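Local coordinates for protein Rio2 kinase (Chaetomium thermophilum, PDB 4GYI) that binds ADP and magnesium as an atypical RIO-family protein kinase and acts, in an ATPase-dependent manner, on the maturing pre-40S ribosomal subunit, at residues 17-21 and 84-88; 160-164 and 182-188; 222-226 and 310-316. Residues are numbered along the deposited sequence.

Interaction 1 (17-21 and 84-88); sequences WRVLT and YLALH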
loop_
_atom_site.group_PDB
_atom_site.type_symbol
_atom_site.label_atom_id
_atom_site.label_comp_id
_atom_site.label_asym_id
_atom_site.label_seq_id
_atom_site.Cartn_x
_atom_site.Cartn_y
_atom_site.Cartn_z
ATOM N N TRP A 17 -7.291 12.059 -21.450
ATOM C CA TRP A 17 -6.768 12.255 -20.106
ATOM C C TRP A 17 -7.444 13.409 -19.363
ATOM O O TRP A 17 -7.786 13.291 -18.188
ATOM C CB TRP A 17 -5.253 12.428 -20.154
ATOM C CG TRP A 17 -4.565 11.140 -20.481
ATOM C CD1 TRP A 17 -3.950 10.808 -21.649
ATOM C CD2 TRP A 17 -4.488 9.982 -19.641
ATOM N NE1 TRP A 17 -3.461 9.525 -21.577
ATOM C CE2 TRP A 17 -3.774 8.998 -20.351
ATOM C CE3 TRP A 17 -4.935 9.692 -18.344
ATOM C CZ2 TRP A 17 -3.496 7.740 -19.808
ATOM C CZ3 TRP A 17 -4.658 8.443 -17.805
ATOM C CH2 TRP A 17 -3.946 7.486 -18.534
ATOM N N ARG A 18 -7.657 14.513 -20.064
ATOM C CA ARG A 18 -8.260 15.702 -19.481
ATOM C C ARG A 18 -9.695 15.450 -19.001
ATOM O O ARG A 18 -10.101 15.934 -17.949
ATOM C CB ARG A 18 -8.226 16.836 -20.508
ATOM C CG ARG A 18 -8.518 18.201 -19.930
ATOM C CD ARG A 18 -8.391 19.308 -20.987
ATOM N NE ARG A 18 -8.454 20.625 -20.359
ATOM C CZ ARG A 18 -7.392 21.272 -19.891
ATOM N NH1 ARG A 18 -6.186 20.728 -20.006
ATOM N NH2 ARG A 18 -7.530 22.464 -19.320
ATOM N N VAL A 19 -10.454 14.690 -19.784
ATOM C CA VAL A 19 -11.819 14.321 -19.426
ATOM C C VAL A 19 -11.836 13.304 -18.274
ATOM O O VAL A 19 -12.627 13.430 -17.334
ATOM C CB VAL A 19 -12.582 13.773 -20.657
ATOM C CG1 VAL A 19 -13.945 13.235 -20.263
ATOM C CG2 VAL A 19 -12.742 14.867 -21.692
ATOM N N LEU A 20 -10.958 12.303 -18.349
ATOM C CA LEU A 20 -10.790 11.365 -17.255
ATOM C C LEU A 20 -10.468 12.123 -15.967
ATOM O O LEU A 20 -11.086 11.890 -14.930
ATOM C CB LEU A 20 -9.695 10.334 -17.568
ATOM C CG LEU A 20 -9.618 9.158 -16.595
ATOM C CD1 LEU A 20 -10.980 8.470 -16.521
ATOM C CD2 LEU A 20 -8.492 8.138 -16.976
ATOM N N THR A 21 -9.514 13.041 -16.041
ATOM C CA THR A 21 -9.131 13.844 -14.881
ATOM C C THR A 21 -10.298 14.693 -14.374
ATOM O O THR A 21 -10.484 14.862 -13.167
ATOM C CB THR A 21 -7.955 14.773 -15.229
ATOM O OG1 THR A 21 -6.832 13.986 -15.655
ATOM C CG2 THR A 21 -7.559 15.623 -14.023
ATOM N N TYR A 84 -5.377 4.117 -13.948
ATOM C CA TYR A 84 -4.822 4.812 -15.115
ATOM C C TYR A 84 -4.349 6.215 -14.751
ATOM O O TYR A 84 -3.250 6.616 -15.119
ATOM C CB TYR A 84 -5.843 4.894 -16.252
ATOM C CG TYR A 84 -5.813 3.725 -17.215
ATOM C CD1 TYR A 84 -5.834 3.934 -18.594
ATOM C CD2 TYR A 84 -5.777 2.418 -16.753
ATOM C CE1 TYR A 84 -5.829 2.870 -19.481
ATOM C CE2 TYR A 84 -5.762 1.348 -17.633
ATOM C CZ TYR A 84 -5.791 1.580 -18.992
ATOM O OH TYR A 84 -5.779 0.513 -19.858
ATOM N N LEU A 85 -5.179 6.947 -14.009
ATOM C CA LEU A 85 -4.809 8.288 -13.567
ATOM C C LEU A 85 -3.544 8.267 -12.720
ATOM O O LEU A 85 -2.682 9.118 -12.886
ATOM C CB LEU A 85 -5.948 8.942 -12.789
ATOM C CG LEU A 85 -7.101 9.436 -13.653
ATOM C CD1 LEU A 85 -8.287 9.816 -12.791
ATOM C CD2 LEU A 85 -6.649 10.619 -14.514
ATOM N N ALA A 86 -3.439 7.295 -11.815
ATOM C CA ALA A 86 -2.228 7.152 -11.010
ATOM C C ALA A 86 -1.004 6.903 -11.883
ATOM O O ALA A 86 0.026 7.520 -11.690
ATOM C CB ALA A 86 -2.384 6.019 -9.989
ATOM N N LEU A 87 -1.117 5.971 -12.824
ATOM C CA LEU A 87 -0.002 5.645 -13.713
ATOM C C LEU A 87 0.436 6.849 -14.539
ATOM O O LEU A 87 1.625 7.086 -14.730
ATOM C CB LEU A 87 -0.367 4.500 -14.656
ATOM C CG LEU A 87 -0.179 3.080 -14.130
ATOM C CD1 LEU A 87 -0.779 2.079 -15.104
ATOM C CD2 LEU A 87 1.302 2.803 -13.909
ATOM N N HIS A 88 -0.543 7.599 -15.028
ATOM C CA HIS A 88 -0.293 8.788 -15.829
ATOM C C HIS A 88 0.537 9.801 -15.041
ATOM O O HIS A 88 1.494 10.395 -15.552
ATOM C CB HIS A 88 -1.627 9.404 -16.235
ATOM C CG HIS A 88 -1.516 10.391 -17.348
ATOM N ND1 HIS A 88 -1.153 10.029 -18.628
ATOM C CD2 HIS A 88 -1.709 11.729 -17.373
ATOM C CE1 HIS A 88 -1.132 11.101 -19.396
ATOM N NE2 HIS A 88 -1.468 12.146 -18.660
#
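Trp17 is the bump that fills the space between two helices, whose segments 17-21 and 84-88 cross at 121°, with their axes 11.0 Å apart at closest. Its indole reaches across from helix 14-26 and settles against one turn of helix 79-92, where Tyr84, Leu85 and His88 form the receiving surface. One face of the indole is covered by His88: the imidazole stacks face-to-face on the five-membered ring, with centroids 3.8 Å apart and planes at 15°, while His88 CB sits over the six-membered ring in a CH-pi contact, 3.9 Å from its centroid. The far tip of the indole presses on the backbone, with Trp17 CZ3 3.5 Å from Tyr84 O, and Trp17 CH2 meets Tyr84 CB at 3.9 Å. One turn further along helix 14-26, Leu20 and Thr21 close around Leu85: Leu20 CD2 lies 3.8 Å from Leu85 CG, and Thr21 OG1 lies 3.6 Å from Leu85 CD2. That hydroxyl is already engaged, donating to Trp17 O at 2.8 Å. No hydrogen bond links the two segments; the contact is made by ring stacking and apolar packing, and Leu77 of strand 75-77 extends the apolar cluster by touching both Leu20 and Leu85. This packing forms part of the core of the N-terminal winged-helix (helix-turn-helix) domain characteristic of Rio2 kinases.

Interaction 2 (160-164 and 182-188); sequences AIKEF and AQSRHTI. With EDO (1,2-ethanediol), chain E.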
loop_
_atom_site.group_PDB
_atom_site.type_symbol
_atom_site.label_atom_id
_atom_site.label_comp_id
_atom_site.label_asym_id
_atom_site.label_seq_id
_atom_site.Cartn_x
_atom_site.Cartn_y
_atom_site.Cartn_z
ATOM N N ALA A 160 -2.453 4.422 1.005
ATOM C CA ALA A 160 -1.202 4.704 0.285
ATOM C C ALA A 160 -0.464 5.897 0.893
ATOM O O ALA A 160 0.740 5.853 1.058
ATOM C CB ALA A 160 -1.472 4.959 -1.220
ATOM N N ILE A 161 -1.201 6.953 1.225
ATOM C CA ILE A 161 -0.617 8.128 1.843
ATOM C C ILE A 161 0.029 7.786 3.177
ATOM O O ILE A 161 1.167 8.192 3.454
ATOM C CB ILE A 161 -1.670 9.229 2.045
ATOM C CG1 ILE A 161 -2.035 9.846 0.697
ATOM C CG2 ILE A 161 -1.143 10.325 2.977
ATOM C CD1 ILE A 161 -3.164 10.837 0.779
ATOM N N LYS A 162 -0.692 7.020 3.995
ATOM C CA LYS A 162 -0.179 6.576 5.283
ATOM C C LYS A 162 1.086 5.738 5.149
ATOM O O LYS A 162 2.097 6.011 5.810
ATOM C CB LYS A 162 -1.241 5.776 6.051
ATOM C CG LYS A 162 -0.729 5.241 7.396
ATOM C CD LYS A 162 -1.874 4.920 8.370
ATOM C CE LYS A 162 -1.405 3.997 9.490
ATOM N NZ LYS A 162 -2.514 3.490 10.342
ATOM N N GLU A 163 1.024 4.715 4.306
ATOM C CA GLU A 163 2.158 3.801 4.145
ATOM C C GLU A 163 3.396 4.541 3.647
ATOM O O GLU A 163 4.523 4.263 4.067
ATOM C CB GLU A 163 1.802 2.615 3.220
ATOM C CG GLU A 163 3.015 1.733 2.807
ATOM C CD GLU A 163 2.626 0.395 2.148
ATOM O OE1 GLU A 163 1.718 0.375 1.296
ATOM O OE2 GLU A 163 3.234 -0.651 2.476
ATOM N N PHE A 164 3.181 5.497 2.754
ATOM C CA PHE A 164 4.288 6.208 2.165
ATOM C C PHE A 164 4.949 7.086 3.230
ATOM O O PHE A 164 6.176 7.155 3.320
ATOM C CB PHE A 164 3.810 7.022 0.961
ATOM C CG PHE A 164 4.923 7.678 0.178
ATOM C CD1 PHE A 164 5.644 6.958 -0.762
ATOM C CD2 PHE A 164 5.220 9.025 0.356
ATOM C CE1 PHE A 164 6.660 7.565 -1.507
ATOM C CE2 PHE A 164 6.234 9.635 -0.380
ATOM C CZ PHE A 164 6.957 8.897 -1.306
ATOM N N ALA A 182 7.773 7.531 -4.812
ATOM C CA ALA A 182 6.723 8.479 -5.160
ATOM C C ALA A 182 5.396 7.934 -4.701
ATOM O O ALA A 182 5.287 6.756 -4.401
ATOM C CB ALA A 182 6.699 8.722 -6.655
ATOM N N GLN A 183 4.379 8.783 -4.658
ATOM C CA GLN A 183 3.066 8.327 -4.221
ATOM C C GLN A 183 2.004 9.077 -4.997
ATOM O O GLN A 183 2.062 10.298 -5.104
ATOM C CB GLN A 183 2.904 8.548 -2.706
ATOM C CG GLN A 183 1.600 8.015 -2.122
ATOM C CD GLN A 183 0.448 8.999 -2.247
ATOM O OE1 GLN A 183 0.602 10.185 -1.971
ATOM N NE2 GLN A 183 -0.708 8.508 -2.683
ATOM N N SER A 184 1.038 8.367 -5.561
ATOM C CA SER A 184 -0.075 9.060 -6.198
ATOM C C SER A 184 -1.379 8.334 -5.939
ATOM O O SER A 184 -1.490 7.144 -6.214
ATOM C CB SER A 184 0.153 9.214 -7.697
ATOM O OG SER A 184 -0.968 9.839 -8.315
ATOM N N ARG A 185 -2.363 9.046 -5.392
ATOM C CA ARG A 185 -3.665 8.450 -5.115
ATOM C C ARG A 185 -3.525 7.178 -4.248
ATOM O O ARG A 185 -2.990 7.232 -3.136
ATOM C CB ARG A 185 -4.412 8.186 -6.429
ATOM C CG ARG A 185 -4.696 9.453 -7.203
ATOM C CD ARG A 185 -4.933 9.158 -8.669
ATOM N NE ARG A 185 -5.346 10.333 -9.438
ATOM C CZ ARG A 185 -4.515 11.105 -10.138
ATOM N NH1 ARG A 185 -3.211 10.855 -10.160
ATOM N NH2 ARG A 185 -4.989 12.126 -10.808
ATOM N N HIS A 186 -3.962 6.037 -4.775
ATOM C CA HIS A 186 -3.889 4.770 -4.037
ATOM C C HIS A 186 -2.605 3.965 -4.304
ATOM O O HIS A 186 -2.552 2.756 -4.039
ATOM C CB HIS A 186 -5.109 3.895 -4.348
ATOM C CG HIS A 186 -5.283 3.568 -5.807
ATOM N ND1 HIS A 186 -5.041 4.478 -6.816
ATOM C CD2 HIS A 186 -5.706 2.437 -6.420
ATOM C CE1 HIS A 186 -5.305 3.923 -7.986
ATOM N NE2 HIS A 186 -5.700 2.682 -7.777
ATOM N N THR A 187 -1.576 4.614 -4.832
ATOM C CA THR A 187 -0.422 3.855 -5.308
ATOM C C THR A 187 0.882 4.331 -4.708
ATOM O O THR A 187 1.012 5.494 -4.329
ATOM C CB THR A 187 -0.311 3.874 -6.859
ATOM O OG1 THR A 187 0.123 5.170 -7.302
ATOM C CG2 THR A 187 -1.642 3.556 -7.483
ATOM N N ILE A 188 1.853 3.432 -4.621
ATOM C CA ILE A 188 3.178 3.835 -4.194
ATOM C C ILE A 188 4.173 3.223 -5.135
ATOM O O ILE A 188 4.007 2.070 -5.524
ATOM C CB ILE A 188 3.513 3.329 -2.785
ATOM C CG1 ILE A 188 2.609 3.994 -1.745
ATOM C CG2 ILE A 188 4.993 3.606 -2.451
ATOM C CD1 ILE A 188 2.889 3.528 -0.327
HETATM C C1 EDO E . -3.638 12.160 -4.965
HETATM O O1 EDO E . -4.631 11.916 -3.952
HETATM C C2 EDO E . -2.239 12.107 -4.364
HETATM O O2 EDO E . -2.228 11.275 -3.193
#
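The helix that corresponds to the αC helix of protein kinases packs here on the β-hairpin 180-191 of the N-lobe sheet, beside the nucleotide site. Segment 160-164 runs nearly antiparallel to strand 182-184, at 165° and 8.8 Å between axes. The hairpin reverses through a type II' turn from Ser184 to Thr187, closed by Thr187 N to Ser184 O at 2.9 Å, and the small methyl of Ala160 fits closely against it: its CB is 3.3 Å from Arg185 O and 3.4 Å from His186 C. One turn on, the Phe164 ring lies under Gln183, whose CB stands 3.7 Å from the ring centroid in a CH-pi contact. Ile188 packs against Ala160, Glu163 and Phe164, with CG2 3.8 Å from Phe164 CD1 and CD1 3.6 Å from Glu163 CG. The carboxylate of Glu163 forms a salt bridge with Lys125, an ADP-binding residue, the lysine-glutamate pair familiar from active protein kinases. Gln183 NE2 donates to O2 of a 1,2-ethanediol molecule, probably from the crystallisation liquor, at 3.2 Å, and the same O2 donates to Gln183 OE1 at 3.3 Å.

Interaction 3 (222-226 and 310-316); sequences AKHGL and DGAKRLD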
loop_
_atom_site.group_PDB
_atom_site.type_symbol
_atom_site.label_atom_id
_atom_site.label_comp_id
_atom_site.label_asym_id
_atom_site.label_seq_id
_atom_site.Cartn_x
_atom_site.Cartn_y
_atom_site.Cartn_z
ATOM N N ALA A 222 9.247 -0.041 18.443
ATOM C CA ALA A 222 8.499 0.419 19.616
ATOM C C ALA A 222 9.189 1.605 20.288
ATOM O O ALA A 222 8.529 2.538 20.740
ATOM C CB ALA A 222 8.306 -0.716 20.604
ATOM N N LYS A 223 10.519 1.560 20.339
ATOM C CA LYS A 223 11.311 2.673 20.852
ATOM C C LYS A 223 11.075 3.954 20.050
ATOM O O LYS A 223 11.223 5.051 20.580
ATOM C CB LYS A 223 12.800 2.308 20.907
ATOM C CG LYS A 223 13.746 3.358 20.334
ATOM C CD LYS A 223 15.149 3.186 20.872
ATOM C CE LYS A 223 15.180 3.468 22.367
ATOM N NZ LYS A 223 16.468 3.073 23.001
ATOM N N HIS A 224 10.679 3.815 18.787
ATOM C CA HIS A 224 10.343 4.982 17.963
ATOM C C HIS A 224 8.836 5.244 17.884
ATOM O O HIS A 224 8.377 5.993 17.025
ATOM C CB HIS A 224 10.952 4.879 16.560
ATOM C CG HIS A 224 12.438 5.072 16.534
ATOM N ND1 HIS A 224 13.025 6.269 16.183
ATOM C CD2 HIS A 224 13.454 4.231 16.843
ATOM C CE1 HIS A 224 14.338 6.153 16.266
ATOM N NE2 HIS A 224 14.624 4.925 16.664
ATOM N N GLY A 225 8.075 4.637 18.793
ATOM C CA GLY A 225 6.648 4.915 18.893
ATOM C C GLY A 225 5.729 4.085 18.003
ATOM O O GLY A 225 4.532 4.356 17.911
ATOM N N LEU A 226 6.270 3.056 17.365
ATOM C CA LEU A 226 5.495 2.296 16.386
ATOM C C LEU A 226 5.308 0.811 16.700
ATOM O O LEU A 226 6.168 0.162 17.322
ATOM C CB LEU A 226 6.120 2.430 15.007
ATOM C CG LEU A 226 6.026 3.825 14.398
ATOM C CD1 LEU A 226 6.885 3.899 13.164
ATOM C CD2 LEU A 226 4.577 4.157 14.069
ATOM N N ASP A 310 16.440 8.008 25.040
ATOM C CA ASP A 310 17.669 8.349 24.310
ATOM C C ASP A 310 17.353 9.267 23.130
ATOM O O ASP A 310 16.501 10.145 23.234
ATOM C CB ASP A 310 18.427 7.096 23.850
ATOM C CG ASP A 310 18.425 5.993 24.900
ATOM O OD1 ASP A 310 18.097 6.282 26.076
ATOM O OD2 ASP A 310 18.754 4.838 24.548
ATOM N N GLY A 311 18.024 9.066 22.003
ATOM C CA GLY A 311 17.806 9.932 20.855
ATOM C C GLY A 311 16.475 9.726 20.153
ATOM O O GLY A 311 16.100 10.522 19.289
ATOM N N ALA A 312 15.756 8.676 20.557
ATOM C CA ALA A 312 14.615 8.130 19.804
ATOM C C ALA A 312 13.566 9.122 19.316
ATOM O O ALA A 312 12.736 9.611 20.081
ATOM C CB ALA A 312 13.947 7.004 20.584
ATOM N N LYS A 313 13.613 9.392 18.020
ATOM C CA LYS A 313 12.621 10.230 17.378
ATOM C C LYS A 313 11.293 9.475 17.291
ATOM O O LYS A 313 11.263 8.302 16.922
ATOM C CB LYS A 313 13.104 10.616 15.980
ATOM C CG LYS A 313 12.293 11.718 15.344
ATOM C CD LYS A 313 12.726 12.010 13.918
ATOM C CE LYS A 313 12.000 13.242 13.374
ATOM N NZ LYS A 313 10.549 13.273 13.757
ATOM N N ARG A 314 10.198 10.142 17.641
ATOM C CA ARG A 314 8.878 9.518 17.600
ATOM C C ARG A 314 8.358 9.518 16.174
ATOM O O ARG A 314 7.900 10.550 15.679
ATOM C CB ARG A 314 7.896 10.285 18.490
ATOM C CG ARG A 314 8.225 10.268 19.971
ATOM C CD ARG A 314 7.800 8.959 20.627
ATOM N NE ARG A 314 6.365 8.708 20.483
ATOM C CZ ARG A 314 5.454 8.941 21.426
ATOM N NH1 ARG A 314 5.816 9.429 22.610
ATOM N NH2 ARG A 314 4.174 8.674 21.186
ATOM N N LEU A 315 8.416 8.362 15.518
ATOM C CA LEU A 315 8.026 8.265 14.112
ATOM C C LEU A 315 6.520 8.243 13.929
ATOM O O LEU A 315 6.020 8.444 12.819
ATOM C CB LEU A 315 8.643 7.026 13.469
ATOM C CG LEU A 315 10.168 7.039 13.555
ATOM C CD1 LEU A 315 10.791 5.987 12.655
ATOM C CD2 LEU A 315 10.649 8.423 13.175
ATOM N N ASP A 316 5.798 8.018 15.024
ATOM C CA ASP A 316 4.343 7.909 14.973
ATOM C C ASP A 316 3.662 9.265 14.828
ATOM O O ASP A 316 2.459 9.400 15.063
ATOM C CB ASP A 316 3.819 7.175 16.209
ATOM C CG ASP A 316 4.393 7.723 17.504
ATOM O OD1 ASP A 316 5.483 8.336 17.455
ATOM O OD2 ASP A 316 3.759 7.532 18.565
#
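Where helix 207-223 ends, the loop 310-316 runs across its C-terminal turn and satisfies polar groups there. The helix closes in a Schellman motif with Gly225 as the C' residue: Gly225 N donates to Ala222 O at 2.9 Å, and the positive phi of Gly225 lets the chain turn away. A side chain there would also collide with Asp316. The carbonyl of His224 is taken by the loop backbone, Leu315 N donating to His224 O at 2.8 Å. In return the His224 ring gives a hydrogen bond from ND1 to Lys313 O, also 2.8 Å, so one histidine is bonded through both backbone and side chain; Ala312 CB covers a face of its ring. Lys223 NZ meets Asp310 OD2 in a salt bridge at 3.3 Å, whose hydrogen bond is weak. Arg314 and Asp316 form a salt bridge within the loop, Arg314 NH2 to Asp316 OD2 at 2.9 Å and Arg314 NE to Asp316 OD1 at 3.2 Å; NH2 also bridges to Asp266, while Asp316 OD2 is hydrogen-bonded to Ser264. Apolar packing closes the far end, with Leu226 CD1 3.6 Å from Leu315 CB. With its two shortest cross-links both ending on His224 and each using a main-chain atom of the loop, the geometry suggests that the contact rests more on the loop's backbone path than on the peripheral Lys223-Asp310 charge pair.

How the interactions relate
From the N terminus the three contacts come in series, each closing before the next opens, so none nests or crosses. Interaction 1 closes a 62-residue loop within the N-terminal domain. Interaction 2 closes a much shorter one, of 17 residues, in the N-lobe of the kinase domain; interaction 3 spans 83 residues and ties the C-terminal end of helix 207-223, in the kinase C-lobe, to the loop between helices 300-304 and 326-341. Interactions 1 and 2 touch through helix 79-92, Ala86 CB lying 3.6 Å from Thr187 CG2, which joins the N-terminal domain to the kinase sheet. Interaction 3 lies across the chain's centre from interaction 1, their centres about 38 Å apart.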